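Maltose/maltodextrin-binding protein (Thermus thermophilus, PDB 2GH9) binds maltotriose and probably delivers it, as periplasmic binding proteins of this family do, to a membrane transporter for uptake. Local coordinates at residues T61-W66 with G267-V272. Residues are numbered along the deposited sequence; the frame is centred on the assembly and turned at random.
Sequences TVPHDW and GVQGVV. With GLC (alpha-D-glucopyranose), chain B.
Val-62 and Gly-270 form an antiparallel hydrogen-bonded pair, Val-62 N reaching Gly-270 O and Gly-270 N reaching Val-62 O, both at 2.9 Å, where the end of strand 58-63 meets strand 265-273 in the larger mixed sheet of this periplasmic-binding-protein fold. Gly-270 adds no side chain on the sheet face that carries Val-62, and there Val-62 CG2 packs 3.7 Å from Val-272 CG1, a small apolar patch of valine methyls. On the other sheet face Gln-269, its chain bent at chi2 (-84°), crosses Thr-61 at about a right angle, and Thr-61 OG1 donates to Gln-269 OE1 over 2.6 Å. The threonine hydroxyl sits between its own backbone N and carbonyl carbon (chi1 44°), which turns it to the amide oxygen. Gln-269 NE2 bonds Glu-113, so both ends of the buried amide are held, and the side chain also touches a second glucose unit. An alanine in place of Gln-269 would probably leave the Thr-61 hydroxyl and Glu-113 without these mates and open a gap beside Pro-63 and that second glucose. Past Pro-63, which has no N-H to give, the chain turns; His-64 N makes a weak bond to Val-268 O, and its ring adds another, ND1 accepting from Val-268 N in the ring plane at 2.9 Å, while NE2 is bonded to Met-335 O. The turn brings two sugar-binding residues forward. Asp-65, whose carboxylate suits a pair of neighbouring hydroxyls, takes glucose O2 on OD1 and O3 on OD2, each at 2.6 Å. Pro-63 CD lies over the centre of the Trp-66 ring, 3.4 Å above its plane, and at the ring's edge NE1 donates to glucose O3.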
loop_
_atom_site.group_PDB
_atom_site.type_symbol
_atom_site.label_atom_id
_atom_site.label_comp_id
_atom_site.label_asym_id
_atom_site.label_seq_id
_atom_site.Cartn_x
_atom_site.Cartn_y
_atom_site.Cartn_z
ATOM N N THR A 61 -10.843 4.273 0.711
ATOM C CA THR A 61 -10.090 4.921 -0.354
ATOM C C THR A 61 -9.593 3.851 -1.333
ATOM O O THR A 61 -9.652 2.645 -1.048
ATOM C CB THR A 61 -8.852 5.640 0.220
ATOM O OG1 THR A 61 -8.204 4.785 1.189
ATOM C CG2 THR A 61 -9.264 6.993 0.878
ATOM N N VAL A 62 -9.090 4.291 -2.479
ATOM C CA VAL A 62 -8.388 3.405 -3.397
ATOM C C VAL A 62 -6.907 3.758 -3.441
ATOM O O VAL A 62 -6.546 4.922 -3.301
ATOM C CB VAL A 62 -8.953 3.494 -4.865
ATOM C CG1 VAL A 62 -10.445 3.092 -4.914
ATOM C CG2 VAL A 62 -8.684 4.921 -5.509
ATOM N N PRO A 63 -6.040 2.753 -3.682
ATOM C CA PRO A 63 -4.625 3.027 -3.905
ATOM C C PRO A 63 -4.452 3.571 -5.310
ATOM O O PRO A 63 -5.198 3.206 -6.221
ATOM C CB PRO A 63 -3.966 1.643 -3.775
ATOM C CG PRO A 63 -5.028 0.716 -4.243
ATOM C CD PRO A 63 -6.340 1.320 -3.801
ATOM N N HIS A 64 -3.487 4.449 -5.479
ATOM C CA HIS A 64 -3.289 5.125 -6.758
ATOM C C HIS A 64 -2.888 4.255 -7.939
ATOM O O HIS A 64 -3.049 4.675 -9.082
ATOM C CB HIS A 64 -2.306 6.264 -6.601
ATOM C CG HIS A 64 -0.864 5.852 -6.575
ATOM N ND1 HIS A 64 -0.165 5.661 -5.403
ATOM C CD2 HIS A 64 0.028 5.665 -7.583
ATOM C CE1 HIS A 64 1.095 5.370 -5.691
ATOM N NE2 HIS A 64 1.236 5.354 -7.008
ATOM N N ASP A 65 -2.373 3.046 -7.689
ATOM C CA ASP A 65 -2.014 2.181 -8.818
ATOM C C ASP A 65 -3.249 1.772 -9.633
ATOM O O ASP A 65 -3.137 1.445 -10.813
ATOM C CB ASP A 65 -1.165 0.976 -8.375
ATOM C CG ASP A 65 -1.899 0.042 -7.474
ATOM O OD1 ASP A 65 -2.239 0.442 -6.311
ATOM O OD2 ASP A 65 -2.119 -1.105 -7.925
ATOM N N TRP A 66 -4.427 1.828 -9.016
ATOM C CA TRP A 66 -5.692 1.526 -9.692
ATOM C C TRP A 66 -6.196 2.619 -10.673
ATOM O O TRP A 66 -7.130 2.355 -11.435
ATOM C CB TRP A 66 -6.793 1.344 -8.657
ATOM C CG TRP A 66 -6.659 0.193 -7.738
ATOM C CD1 TRP A 66 -5.628 -0.714 -7.677
ATOM C CD2 TRP A 66 -7.586 -0.181 -6.721
ATOM N NE1 TRP A 66 -5.875 -1.632 -6.693
ATOM C CE2 TRP A 66 -7.073 -1.336 -6.093
ATOM C CE3 TRP A 66 -8.815 0.334 -6.287
ATOM C CZ2 TRP A 66 -7.732 -1.969 -5.038
ATOM C CZ3 TRP A 66 -9.472 -0.292 -5.234
ATOM C CH2 TRP A 66 -8.936 -1.442 -4.627
ATOM N N GLY A 267 2.612 4.364 -1.720
ATOM C CA GLY A 267 1.249 4.249 -2.172
ATOM C C GLY A 267 0.532 5.483 -1.706
ATOM O O GLY A 267 0.775 5.952 -0.608
ATOM N N VAL A 268 -0.351 6.002 -2.547
ATOM C CA VAL A 268 -1.230 7.085 -2.160
ATOM C C VAL A 268 -2.652 6.570 -2.187
ATOM O O VAL A 268 -3.111 6.028 -3.208
ATOM C CB VAL A 268 -1.076 8.320 -3.073
ATOM C CG1 VAL A 268 -1.967 9.423 -2.589
ATOM C CG2 VAL A 268 0.371 8.767 -3.118
ATOM N N GLN A 269 -3.336 6.716 -1.053
ATOM C CA GLN A 269 -4.746 6.408 -0.963
ATOM C C GLN A 269 -5.550 7.685 -1.212
ATOM O O GLN A 269 -5.256 8.722 -0.635
ATOM C CB GLN A 269 -5.082 5.841 0.409
ATOM C CG GLN A 269 -4.416 4.505 0.729
ATOM C CD GLN A 269 -5.156 3.294 0.188
ATOM O OE1 GLN A 269 -6.369 3.315 -0.003
ATOM N NE2 GLN A 269 -4.415 2.218 -0.052
ATOM N N GLY A 270 -6.574 7.585 -2.052
ATOM C CA GLY A 270 -7.426 8.735 -2.352
ATOM C C GLY A 270 -8.880 8.381 -2.488
ATOM O O GLY A 270 -9.255 7.202 -2.721
ATOM N N VAL A 271 -9.720 9.401 -2.325
ATOM C CA VAL A 271 -11.143 9.231 -2.493
ATOM C C VAL A 271 -11.491 9.418 -3.974
ATOM O O VAL A 271 -11.042 10.392 -4.615
ATOM C CB VAL A 271 -11.966 10.230 -1.634
ATOM C CG1 VAL A 271 -13.451 9.981 -1.842
ATOM C CG2 VAL A 271 -11.578 10.143 -0.106
ATOM N N VAL A 272 -12.282 8.497 -4.514
ATOM C CA VAL A 272 -12.762 8.604 -5.896
ATOM C C VAL A 272 -14.277 8.605 -5.913
ATOM O O VAL A 272 -14.939 7.963 -5.090
ATOM C CB VAL A 272 -12.209 7.490 -6.835
ATOM C CG1 VAL A 272 -10.674 7.627 -6.990
ATOM C CG2 VAL A 272 -12.616 6.101 -6.318
HETATM C C1 GLC B . -1.030 -3.205 -3.705
HETATM C C2 GLC B . -1.751 -2.548 -4.867
HETATM C C3 GLC B . -2.822 -3.475 -5.420
HETATM C C4 GLC B . -2.194 -4.822 -5.756
HETATM C C5 GLC B . -1.443 -5.430 -4.562
HETATM C C6 GLC B . -0.691 -6.724 -4.907
HETATM O O2 GLC B . -2.340 -1.302 -4.451
HETATM O O3 GLC B . -3.407 -2.900 -6.584
HETATM O O4 GLC B . -3.239 -5.689 -6.194
HETATM O O5 GLC B . -0.484 -4.488 -4.075
HETATM O O6 GLC B . -0.433 -7.451 -3.700
#